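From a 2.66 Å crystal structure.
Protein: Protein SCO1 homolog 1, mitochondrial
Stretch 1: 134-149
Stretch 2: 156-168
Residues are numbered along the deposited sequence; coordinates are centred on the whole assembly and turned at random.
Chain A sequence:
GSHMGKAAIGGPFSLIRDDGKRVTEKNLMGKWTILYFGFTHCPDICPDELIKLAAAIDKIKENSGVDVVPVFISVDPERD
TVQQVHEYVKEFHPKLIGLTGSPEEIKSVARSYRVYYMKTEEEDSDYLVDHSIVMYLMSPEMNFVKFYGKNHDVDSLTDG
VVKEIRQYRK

Stretch 1, residues 134-149: VMYLMSPEMNFVKFYG
Stretch 2 (156-168) SLTDGVVKEIRQY

Stretch 1 is a β-hairpin and stretch 2 a helix packed lengthwise against one side of it, in the mitochondrial protein SCO1 homolog 1. The strand 135-138 and the strand 144-148 are joined through a type I turn from Ser139 to Met142 (Met142 N to Ser139 O, 2.9 Å), whose last residue, Met142, has phi/psi 53/45. The ladder runs through Tyr148 N to Met135 O (3.0 Å), Leu137 N to Lys146 O (2.8 Å) and Ser139 N to Asn143 O (3.0 Å). At Val145 (phi/psi -117/-61) the strand is irregular: Val145 N and, weakly, Lys146 N both donate to Leu137 O, at 2.9 and 3.4 Å, and the neighbours Val145 and Lys146 both point toward the helix. The helix, already under way at Ser156 and running to 167, lies 24° from the direction of the first strand, its axis 10.6 Å away, and nearly antiparallel (167°) to the second, at 9.4 Å. Register is set by CA-CA pairs Tyr148-Leu157 (7.2 Å), Leu137-Val161 (7.4 Å), Val145-Glu164 (7.5 Å) and Ser139-Ile165 (8.2 Å). The contact buries 568 Å², mostly through side-chain packing, with no clear direct hydrogen bond across it.

Ser156 lies at the margin, its O 4.4 Å from Tyr148 CE1. Leu157 (t, p) leaves the helix sideways, but its end reaches the sheet: CD1 sits over one face of the Tyr148 ring, 3.7 Å from the centroid and 22° off the normal, while CD2 meets Met135 CE at 3.8 Å. Met135 (m, t, m) and Leu157 are both buried, and their flexible apolar chains fill this end of the interface. Thr158 points away, and the side chain of Asp159 leads away. Gly160 leaves room for Tyr148 (chi1 m, chi2 -86°): Tyr148 OH is 3.2 Å from Gly160 C, and a CB at Gly160 would come 2.9 Å from Tyr148 CE1. Tyr148 OH also lies 3.2 Å from Val161 N, but at a poor angle for a hydrogen bond; Val161 N donates to Leu157 O (2.8 Å) within the helix.

Branched Val161 (t) meets two partners with its two methyls, CG1 against Leu137 CD1 (3.7 Å) and CG2 against Tyr148 CE2 (3.8 Å). Val162 points away, and Lys163 makes no contact with the hairpin. Glu164 (m, m, chi3 -34°) points toward the sheet and serves it twice. Its CB packs 3.7 Å from Leu137 CD2 (Leu137 t, p), and its carboxylate has OE1 3.5 Å from Val145 CG1 (Val145 t) and OE2 3.3 Å from Lys146 CD. Lys146 (t, chi2 104°, t, t) adds a long salt bridge, NZ to Glu164 OE2, 3.9 Å. Ile165, Arg166 and Gln167 make no contact with the hairpin.

Exposed Tyr168 (chi1 t, chi2 87°) closes the far end, offering its ring to apolar atoms and its hydroxyl to water. Val145 CG2 touches Tyr168 CE1 at 3.6 Å, and Ser139 CB lies over one face of the Tyr168 ring, 4.2 Å from the centroid. Ser139 (p) donates from OG to Asn143 O (2.9 Å), and one water joins Ser139 OG, Asn143 ND2 and Tyr168 OH, each at 2.7 Å, donating to the serine and accepting from the asparagine.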

ATOM      1  N   VAL A 134       5.998  -5.203   3.047  1.00 53.52           N
ATOM      2  CA  VAL A 134       4.812  -6.028   2.905  1.00 54.01           C
ATOM      3  C   VAL A 134       3.795  -5.549   1.832  1.00 51.28           C
ATOM      4  O   VAL A 134       3.649  -4.359   1.612  1.00 50.90           O
ATOM      5  CB  VAL A 134       4.166  -6.046   4.329  1.00 59.92           C
ATOM      6  CG1 VAL A 134       2.815  -6.703   4.322  1.00 60.87           C
ATOM      7  CG2 VAL A 134       5.055  -6.740   5.351  1.00 61.27           C
ATOM      8  N   MET A 135       3.063  -6.493   1.224  1.00 43.53           N
ATOM      9  CA  MET A 135       1.955  -6.262   0.301  1.00 42.64           C
ATOM     10  C   MET A 135       0.847  -7.224   0.694  1.00 47.26           C
ATOM     11  O   MET A 135       1.105  -8.405   0.992  1.00 46.94           O
ATOM     12  CB  MET A 135       2.337  -6.420  -1.182  1.00 45.82           C
ATOM     13  CG  MET A 135       3.228  -5.324  -1.675  1.00 48.43           C
ATOM     14  SD  MET A 135       3.867  -5.496  -3.335  1.00 54.21           S
ATOM     15  CE  MET A 135       4.813  -7.117  -3.183  1.00 53.26           C
ATOM     16  N   TYR A 136      -0.384  -6.713   0.706  1.00 44.19           N
ATOM     17  CA  TYR A 136      -1.550  -7.478   1.132  1.00 45.01           C
ATOM     18  C   TYR A 136      -2.602  -7.487   0.061  1.00 48.72           C
ATOM     19  O   TYR A 136      -3.142  -6.430  -0.276  1.00 49.47           O
ATOM     20  CB  TYR A 136      -2.152  -6.861   2.412  1.00 45.97           C
ATOM     21  CG  TYR A 136      -1.285  -6.924   3.640  1.00 47.31           C
ATOM     22  CD1 TYR A 136      -1.059  -8.132   4.294  1.00 51.37           C
ATOM     23  CD2 TYR A 136      -0.746  -5.769   4.198  1.00 46.22           C
ATOM     24  CE1 TYR A 136      -0.303  -8.194   5.462  1.00 52.45           C
ATOM     25  CE2 TYR A 136       0.000  -5.817   5.380  1.00 46.72           C
ATOM     26  CZ  TYR A 136       0.216  -7.034   6.010  1.00 54.68           C
ATOM     27  OH  TYR A 136       1.035  -7.139   7.107  1.00 56.41           O
ATOM     28  N   LEU A 137      -2.909  -8.664  -0.476  1.00 44.44           N
ATOM     29  CA  LEU A 137      -3.929  -8.732  -1.503  1.00 45.02           C
ATOM     30  C   LEU A 137      -5.259  -8.954  -0.791  1.00 51.33           C
ATOM     31  O   LEU A 137      -5.506 -10.030  -0.242  1.00 51.89           O
ATOM     32  CB  LEU A 137      -3.597  -9.816  -2.561  1.00 46.15           C
ATOM     33  CG  LEU A 137      -4.733 -10.327  -3.466  1.00 51.73           C
ATOM     34  CD1 LEU A 137      -4.992  -9.382  -4.633  1.00 51.98           C
ATOM     35  CD2 LEU A 137      -4.441 -11.713  -3.945  1.00 52.91           C
ATOM     36  N   MET A 138      -6.062  -7.885  -0.726  1.00 48.28           N
ATOM     37  CA  MET A 138      -7.413  -7.850  -0.164  1.00 49.79           C
ATOM     38  C   MET A 138      -8.351  -8.117  -1.336  1.00 57.20           C
ATOM     39  O   MET A 138      -8.032  -7.742  -2.469  1.00 57.00           O
ATOM     40  CB  MET A 138      -7.737  -6.453   0.412  1.00 50.97           C
ATOM     41  CG  MET A 138      -6.822  -6.000   1.527  1.00 52.31           C
ATOM     42  SD  MET A 138      -6.867  -7.078   2.980  1.00 57.84           S
ATOM     43  CE  MET A 138      -5.264  -7.592   2.964  1.00 52.71           C
ATOM     44  N   SER A 139      -9.500  -8.750  -1.068  1.00 55.96           N
ATOM     45  CA  SER A 139     -10.498  -9.074  -2.087  1.00 59.15           C
ATOM     46  C   SER A 139     -11.571  -7.946  -2.282  1.00 65.01           C
ATOM     47  O   SER A 139     -11.483  -6.921  -1.586  1.00 63.13           O
ATOM     48  CB  SER A 139     -11.130 -10.430  -1.783  1.00 65.22           C
ATOM     49  OG  SER A 139     -11.581 -10.535  -0.444  1.00 76.57           O
ATOM     50  N   PRO A 140     -12.575  -8.083  -3.205  1.00 64.05           N
ATOM     51  CA  PRO A 140     -13.577  -7.010  -3.372  1.00 65.10           C
ATOM     52  C   PRO A 140     -14.506  -6.776  -2.173  1.00 69.65           C
ATOM     53  O   PRO A 140     -15.268  -5.805  -2.179  1.00 70.33           O
ATOM     54  CB  PRO A 140     -14.350  -7.437  -4.627  1.00 70.67           C
ATOM     55  CG  PRO A 140     -13.471  -8.443  -5.303  1.00 74.70           C
ATOM     56  CD  PRO A 140     -12.832  -9.170  -4.172  1.00 68.18           C
ATOM     57  N   GLU A 141     -14.446  -7.650  -1.155  1.00 66.21           N
ATOM     58  CA  GLU A 141     -15.211  -7.489   0.090  1.00 67.82           C
ATOM     59  C   GLU A 141     -14.251  -7.155   1.243  1.00 70.54           C
ATOM     60  O   GLU A 141     -14.625  -7.250   2.411  1.00 70.10           O
ATOM     61  CB  GLU A 141     -16.099  -8.712   0.427  1.00 72.61           C
ATOM     62  CG  GLU A 141     -17.087  -9.163  -0.653  1.00 90.64           C
ATOM     63  CD  GLU A 141     -18.018  -8.165  -1.331  1.00119.60           C
ATOM     64  OE1 GLU A 141     -18.715  -7.407  -0.618  1.00121.64           O
ATOM     65  OE2 GLU A 141     -18.066  -8.164  -2.583  1.00115.08           O
ATOM     66  N   MET A 142     -13.030  -6.715   0.892  1.00 66.61           N
ATOM     67  CA  MET A 142     -11.937  -6.328   1.790  1.00 64.31           C
ATOM     68  C   MET A 142     -11.583  -7.412   2.833  1.00 69.16           C
ATOM     69  O   MET A 142     -11.354  -7.107   4.007  1.00 68.83           O
ATOM     70  CB  MET A 142     -12.165  -4.950   2.449  1.00 65.91           C
ATOM     71  CG  MET A 142     -11.672  -3.783   1.605  1.00 68.33           C
ATOM     72  SD  MET A 142      -9.868  -3.584   1.474  1.00 68.71           S
ATOM     73  CE  MET A 142      -9.484  -2.827   3.079  1.00 63.36           C
ATOM     74  N   ASN A 143     -11.500  -8.662   2.383  1.00 66.12           N
ATOM     75  CA  ASN A 143     -11.055  -9.772   3.208  1.00 65.74           C
ATOM     76  C   ASN A 143      -9.654 -10.167   2.707  1.00 67.27           C
ATOM     77  O   ASN A 143      -9.446 -10.306   1.500  1.00 67.97           O
ATOM     78  CB  ASN A 143     -12.025 -10.970   3.112  1.00 71.57           C
ATOM     79  CG  ASN A 143     -13.426 -10.723   3.636  1.00 94.62           C
ATOM     80  OD1 ASN A 143     -13.643 -10.198   4.738  1.00 84.36           O
ATOM     81  ND2 ASN A 143     -14.416 -11.126   2.862  1.00 90.06           N
ATOM     82  N   PHE A 144      -8.696 -10.317   3.627  1.00 61.28           N
ATOM     83  CA  PHE A 144      -7.324 -10.722   3.319  1.00 59.13           C
ATOM     84  C   PHE A 144      -7.272 -12.051   2.570  1.00 64.79           C
ATOM     85  O   PHE A 144      -7.930 -13.015   2.974  1.00 66.95           O
ATOM     86  CB  PHE A 144      -6.488 -10.812   4.608  1.00 59.15           C
ATOM     87  CG  PHE A 144      -5.089 -11.323   4.377  1.00 59.14           C
ATOM     88  CD1 PHE A 144      -4.139 -10.533   3.737  1.00 60.22           C
ATOM     89  CD2 PHE A 144      -4.730 -12.607   4.765  1.00 61.48           C
ATOM     90  CE1 PHE A 144      -2.851 -11.008   3.502  1.00 61.03           C
ATOM     91  CE2 PHE A 144      -3.433 -13.080   4.549  1.00 64.39           C
ATOM     92  CZ  PHE A 144      -2.499 -12.274   3.925  1.00 61.80           C
ATOM     93  N   VAL A 145      -6.480 -12.100   1.491  1.00 60.66           N
ATOM     94  CA  VAL A 145      -6.331 -13.297   0.651  1.00 62.25           C
ATOM     95  C   VAL A 145      -4.874 -13.813   0.689  1.00 67.13           C
ATOM     96  O   VAL A 145      -4.644 -14.944   1.128  1.00 69.59           O
ATOM     97  CB  VAL A 145      -6.883 -13.067  -0.791  1.00 66.75           C
ATOM     98  CG1 VAL A 145      -6.705 -14.292  -1.683  1.00 68.44           C
ATOM     99  CG2 VAL A 145      -8.343 -12.641  -0.764  1.00 68.12           C
ATOM    100  N   LYS A 146      -3.897 -12.989   0.252  1.00 61.35           N
ATOM    101  CA  LYS A 146      -2.492 -13.397   0.238  1.00 60.16           C
ATOM    102  C   LYS A 146      -1.510 -12.262   0.553  1.00 63.10           C
ATOM    103  O   LYS A 146      -1.751 -11.102   0.223  1.00 60.42           O
ATOM    104  CB  LYS A 146      -2.135 -14.068  -1.098  1.00 62.27           C
ATOM    105  CG  LYS A 146      -0.958 -15.044  -1.025  1.00 62.19           C
ATOM    106  CD  LYS A 146      -1.416 -16.474  -1.060  1.00 66.10           C
ATOM    107  CE  LYS A 146      -0.265 -17.405  -0.838  1.00 70.37           C
ATOM    108  NZ  LYS A 146      -0.738 -18.791  -0.679  1.00 76.40           N
ATOM    109  N   PHE A 147      -0.396 -12.631   1.190  1.00 60.99           N
ATOM    110  CA  PHE A 147       0.717 -11.766   1.529  1.00 59.54           C
ATOM    111  C   PHE A 147       1.837 -11.944   0.474  1.00 64.65           C
ATOM    112  O   PHE A 147       2.038 -13.053  -0.041  1.00 65.95           O
ATOM    113  CB  PHE A 147       1.226 -12.080   2.954  1.00 61.82           C
ATOM    114  CG  PHE A 147       2.596 -11.506   3.230  1.00 64.09           C
ATOM    115  CD1 PHE A 147       2.761 -10.143   3.473  1.00 66.29           C
ATOM    116  CD2 PHE A 147       3.735 -12.304   3.142  1.00 68.88           C
ATOM    117  CE1 PHE A 147       4.041  -9.595   3.637  1.00 66.64           C
ATOM    118  CE2 PHE A 147       5.017 -11.751   3.312  1.00 71.74           C
ATOM    119  CZ  PHE A 147       5.160 -10.403   3.573  1.00 67.54           C
ATOM    120  N   TYR A 148       2.570 -10.845   0.168  1.00 60.55           N
ATOM    121  CA  TYR A 148       3.695 -10.826  -0.779  1.00 60.90           C
ATOM    122  C   TYR A 148       4.874  -9.999  -0.216  1.00 66.62           C
ATOM    123  O   TYR A 148       4.762  -8.773  -0.034  1.00 64.64           O
ATOM    124  CB  TYR A 148       3.251 -10.296  -2.157  1.00 60.83           C
ATOM    125  CG  TYR A 148       2.202 -11.153  -2.830  1.00 61.91           C
ATOM    126  CD1 TYR A 148       2.561 -12.249  -3.610  1.00 65.48           C
ATOM    127  CD2 TYR A 148       0.849 -10.850  -2.714  1.00 61.50           C
ATOM    128  CE1 TYR A 148       1.599 -13.052  -4.211  1.00 66.33           C
ATOM    129  CE2 TYR A 148      -0.123 -11.640  -3.321  1.00 63.90           C
ATOM    130  CZ  TYR A 148       0.257 -12.742  -4.065  1.00 69.54           C
ATOM    131  OH  TYR A 148      -0.702 -13.529  -4.649  1.00 69.21           O
ATOM    132  N   GLY A 149       5.987 -10.685   0.036  1.00 65.65           N
ATOM    133  CA  GLY A 149       7.206 -10.080   0.565  1.00 65.81           C
ATOM    134  C   GLY A 149       8.108  -9.389  -0.452  1.00 71.64           C
ATOM    135  O   GLY A 149       7.758  -9.255  -1.632  1.00 70.38           O
ATOM    136  N   SER A 156       6.478 -12.855 -10.371  1.00 67.59           N
ATOM    137  CA  SER A 156       5.964 -13.687  -9.277  1.00 66.42           C
ATOM    138  C   SER A 156       4.792 -13.048  -8.509  1.00 66.80           C
ATOM    139  O   SER A 156       4.015 -13.767  -7.871  1.00 66.08           O
ATOM    140  CB  SER A 156       7.079 -14.121  -8.335  1.00 69.94           C
ATOM    141  OG  SER A 156       8.001 -13.078  -8.079  1.00 77.51           O
ATOM    142  N   LEU A 157       4.653 -11.709  -8.593  1.00 60.96           N
ATOM    143  CA  LEU A 157       3.549 -10.971  -7.980  1.00 57.78           C
ATOM    144  C   LEU A 157       2.323 -11.127  -8.877  1.00 62.43           C
ATOM    145  O   LEU A 157       1.268 -11.556  -8.401  1.00 61.76           O
ATOM    146  CB  LEU A 157       3.897  -9.474  -7.758  1.00 54.83           C
ATOM    147  CG  LEU A 157       2.847  -8.590  -7.010  1.00 56.46           C
ATOM    148  CD1 LEU A 157       2.394  -9.239  -5.708  1.00 56.44           C
ATOM    149  CD2 LEU A 157       3.386  -7.197  -6.726  1.00 52.71           C
ATOM    150  N   THR A 158       2.491 -10.832 -10.188  1.00 60.48           N
ATOM    151  CA  THR A 158       1.448 -10.935 -11.209  1.00 62.08           C
ATOM    152  C   THR A 158       0.853 -12.341 -11.198  1.00 69.17           C
ATOM    153  O   THR A 158      -0.325 -12.481 -10.874  1.00 69.07           O
ATOM    154  CB  THR A 158       1.998 -10.513 -12.572  1.00 68.07           C
ATOM    155  OG1 THR A 158       2.493  -9.172 -12.473  1.00 61.75           O
ATOM    156  CG2 THR A 158       0.966 -10.620 -13.684  1.00 69.53           C
ATOM    157  N   ASP A 159       1.687 -13.379 -11.456  1.00 68.45           N
ATOM    158  CA  ASP A 159       1.293 -14.794 -11.488  1.00 71.31           C
ATOM    159  C   ASP A 159       0.502 -15.212 -10.266  1.00 74.33           C
ATOM    160  O   ASP A 159      -0.536 -15.860 -10.405  1.00 77.90           O
ATOM    161  CB  ASP A 159       2.514 -15.716 -11.647  1.00 75.52           C
ATOM    162  CG  ASP A 159       3.291 -15.579 -12.938  1.00 90.89           C
ATOM    163  OD1 ASP A 159       2.737 -15.006 -13.919  1.00 93.73           O
ATOM    164  OD2 ASP A 159       4.454 -16.035 -12.975  1.00 98.01           O
ATOM    165  N   GLY A 160       1.011 -14.833  -9.095  1.00 66.25           N
ATOM    166  CA  GLY A 160       0.388 -15.091  -7.812  1.00 64.61           C
ATOM    167  C   GLY A 160      -0.965 -14.426  -7.665  1.00 67.64           C
ATOM    168  O   GLY A 160      -1.952 -15.109  -7.404  1.00 70.44           O
ATOM    169  N   VAL A 161      -1.034 -13.099  -7.852  1.00 60.46           N
ATOM    170  CA  VAL A 161      -2.291 -12.348  -7.727  1.00 58.78           C
ATOM    171  C   VAL A 161      -3.341 -12.933  -8.676  1.00 67.81           C
ATOM    172  O   VAL A 161      -4.462 -13.205  -8.238  1.00 67.90           O
ATOM    173  CB  VAL A 161      -2.105 -10.802  -7.859  1.00 58.39           C
ATOM    174  CG1 VAL A 161      -3.445 -10.080  -7.956  1.00 58.10           C
ATOM    175  CG2 VAL A 161      -1.283 -10.238  -6.698  1.00 54.58           C
ATOM    176  N   VAL A 162      -2.938 -13.200  -9.947  1.00 68.01           N
ATOM    177  CA  VAL A 162      -3.793 -13.766 -10.997  1.00 71.97           C
ATOM    178  C   VAL A 162      -4.324 -15.154 -10.572  1.00 80.25           C
ATOM    179  O   VAL A 162      -5.524 -15.391 -10.715  1.00 82.94           O
ATOM    180  CB  VAL A 162      -3.100 -13.736 -12.394  1.00 77.80           C
ATOM    181  CG1 VAL A 162      -3.860 -14.554 -13.449  1.00 82.02           C
ATOM    182  CG2 VAL A 162      -2.908 -12.292 -12.872  1.00 75.46           C
ATOM    183  N   LYS A 163      -3.468 -16.019  -9.966  1.00 77.36           N
ATOM    184  CA  LYS A 163      -3.838 -17.356  -9.474  1.00 79.32           C
ATOM    185  C   LYS A 163      -4.899 -17.271  -8.379  1.00 82.31           C
ATOM    186  O   LYS A 163      -5.894 -17.997  -8.424  1.00 85.47           O
ATOM    187  CB  LYS A 163      -2.598 -18.131  -8.971  1.00 81.63           C
ATOM    188  CG  LYS A 163      -2.909 -19.565  -8.510  1.00 97.44           C
ATOM    189  CD  LYS A 163      -1.656 -20.336  -8.165  1.00104.24           C
ATOM    190  CE  LYS A 163      -1.960 -21.808  -8.062  1.00117.69           C
ATOM    191  NZ  LYS A 163      -0.719 -22.635  -8.023  1.00124.13           N
ATOM    192  N   GLU A 164      -4.693 -16.372  -7.414  1.00 74.36           N
ATOM    193  CA  GLU A 164      -5.603 -16.137  -6.306  1.00 72.46           C
ATOM    194  C   GLU A 164      -6.987 -15.698  -6.790  1.00 77.92           C
ATOM    195  O   GLU A 164      -7.973 -16.339  -6.430  1.00 80.58           O
ATOM    196  CB  GLU A 164      -5.004 -15.125  -5.305  1.00 69.52           C
ATOM    197  CG  GLU A 164      -3.827 -15.644  -4.485  1.00 73.21           C
ATOM    198  CD  GLU A 164      -4.080 -16.917  -3.700  1.00 93.35           C
ATOM    199  OE1 GLU A 164      -5.220 -17.115  -3.223  1.00 86.41           O
ATOM    200  OE2 GLU A 164      -3.136 -17.727  -3.575  1.00 96.31           O
ATOM    201  N   ILE A 165      -7.052 -14.664  -7.659  1.00 73.10           N
ATOM    202  CA  ILE A 165      -8.300 -14.101  -8.205  1.00 73.86           C
ATOM    203  C   ILE A 165      -9.194 -15.181  -8.824  1.00 82.85           C
ATOM    204  O   ILE A 165     -10.387 -15.242  -8.503  1.00 83.78           O
ATOM    205  CB  ILE A 165      -8.052 -12.903  -9.180  1.00 74.68           C
ATOM    206  CG1 ILE A 165      -7.397 -11.723  -8.448  1.00 69.52           C
ATOM    207  CG2 ILE A 165      -9.363 -12.456  -9.849  1.00 78.62           C
ATOM    208  CD1 ILE A 165      -6.791 -10.659  -9.321  1.00 78.33           C
ATOM    209  N   ARG A 166      -8.600 -16.040  -9.675  1.00 82.66           N
ATOM    210  CA  ARG A 166      -9.301 -17.111 -10.389  1.00 87.64           C
ATOM    211  C   ARG A 166      -9.856 -18.182  -9.453  1.00 97.17           C
ATOM    212  O   ARG A 166     -10.962 -18.671  -9.687  1.00101.48           O
ATOM    213  CB  ARG A 166      -8.421 -17.716 -11.499  1.00 86.85           C
ATOM    214  CG  ARG A 166      -7.849 -16.732 -12.549  1.00 86.93           C
ATOM    215  CD  ARG A 166      -8.869 -15.772 -13.148  1.00 86.07           C
ATOM    216  NE  ARG A 166      -8.547 -15.385 -14.521  1.00 86.89           N
ATOM    217  CZ  ARG A 166      -9.274 -14.537 -15.247  1.00101.89           C
ATOM    218  NH1 ARG A 166     -10.367 -13.978 -14.735  1.00 76.10           N
ATOM    219  NH2 ARG A 166      -8.917 -14.244 -16.492  1.00 98.68           N
ATOM    220  N   GLN A 167      -9.108 -18.508  -8.376  1.00 92.92           N
ATOM    221  CA  GLN A 167      -9.477 -19.483  -7.342  1.00 93.91           C
ATOM    222  C   GLN A 167     -10.446 -18.927  -6.284  1.00 95.84           C
ATOM    223  O   GLN A 167     -10.968 -19.704  -5.481  1.00 96.95           O
ATOM    224  CB  GLN A 167      -8.214 -19.994  -6.631  1.00 93.56           C
ATOM    225  CG  GLN A 167      -7.360 -20.932  -7.471  1.00119.24           C
ATOM    226  CD  GLN A 167      -6.169 -21.471  -6.707  1.00142.41           C
ATOM    227  OE1 GLN A 167      -5.654 -20.866  -5.747  1.00130.74           O
ATOM    228  NE2 GLN A 167      -5.703 -22.639  -7.129  1.00142.47           N
ATOM    229  N   TYR A 168     -10.652 -17.595  -6.251  1.00 89.23           N
ATOM    230  CA  TYR A 168     -11.515 -16.934  -5.273  1.00105.12           C
ATOM    231  C   TYR A 168     -12.935 -16.832  -5.794  1.00133.89           C
ATOM    232  O   TYR A 168     -13.752 -17.697  -5.496  1.00 96.50           O
ATOM    233  CB  TYR A 168     -10.962 -15.539  -4.913  1.00101.67           C
ATOM    234  CG  TYR A 168     -11.434 -15.018  -3.570  1.00101.19           C
ATOM    235  CD1 TYR A 168     -10.747 -15.326  -2.399  1.00100.84           C
ATOM    236  CD2 TYR A 168     -12.565 -14.210  -3.469  1.00102.71           C
ATOM    237  CE1 TYR A 168     -11.188 -14.872  -1.156  1.00100.91           C
ATOM    238  CE2 TYR A 168     -13.011 -13.741  -2.232  1.00102.40           C
ATOM    239  CZ  TYR A 168     -12.319 -14.074  -1.076  1.00108.22           C
ATOM    240  OH  TYR A 168     -12.737 -13.632   0.165  1.00107.36           O
TER
HETATM  241  O   HOH W   1     -14.068 -11.250   0.155  1.00 52.17           O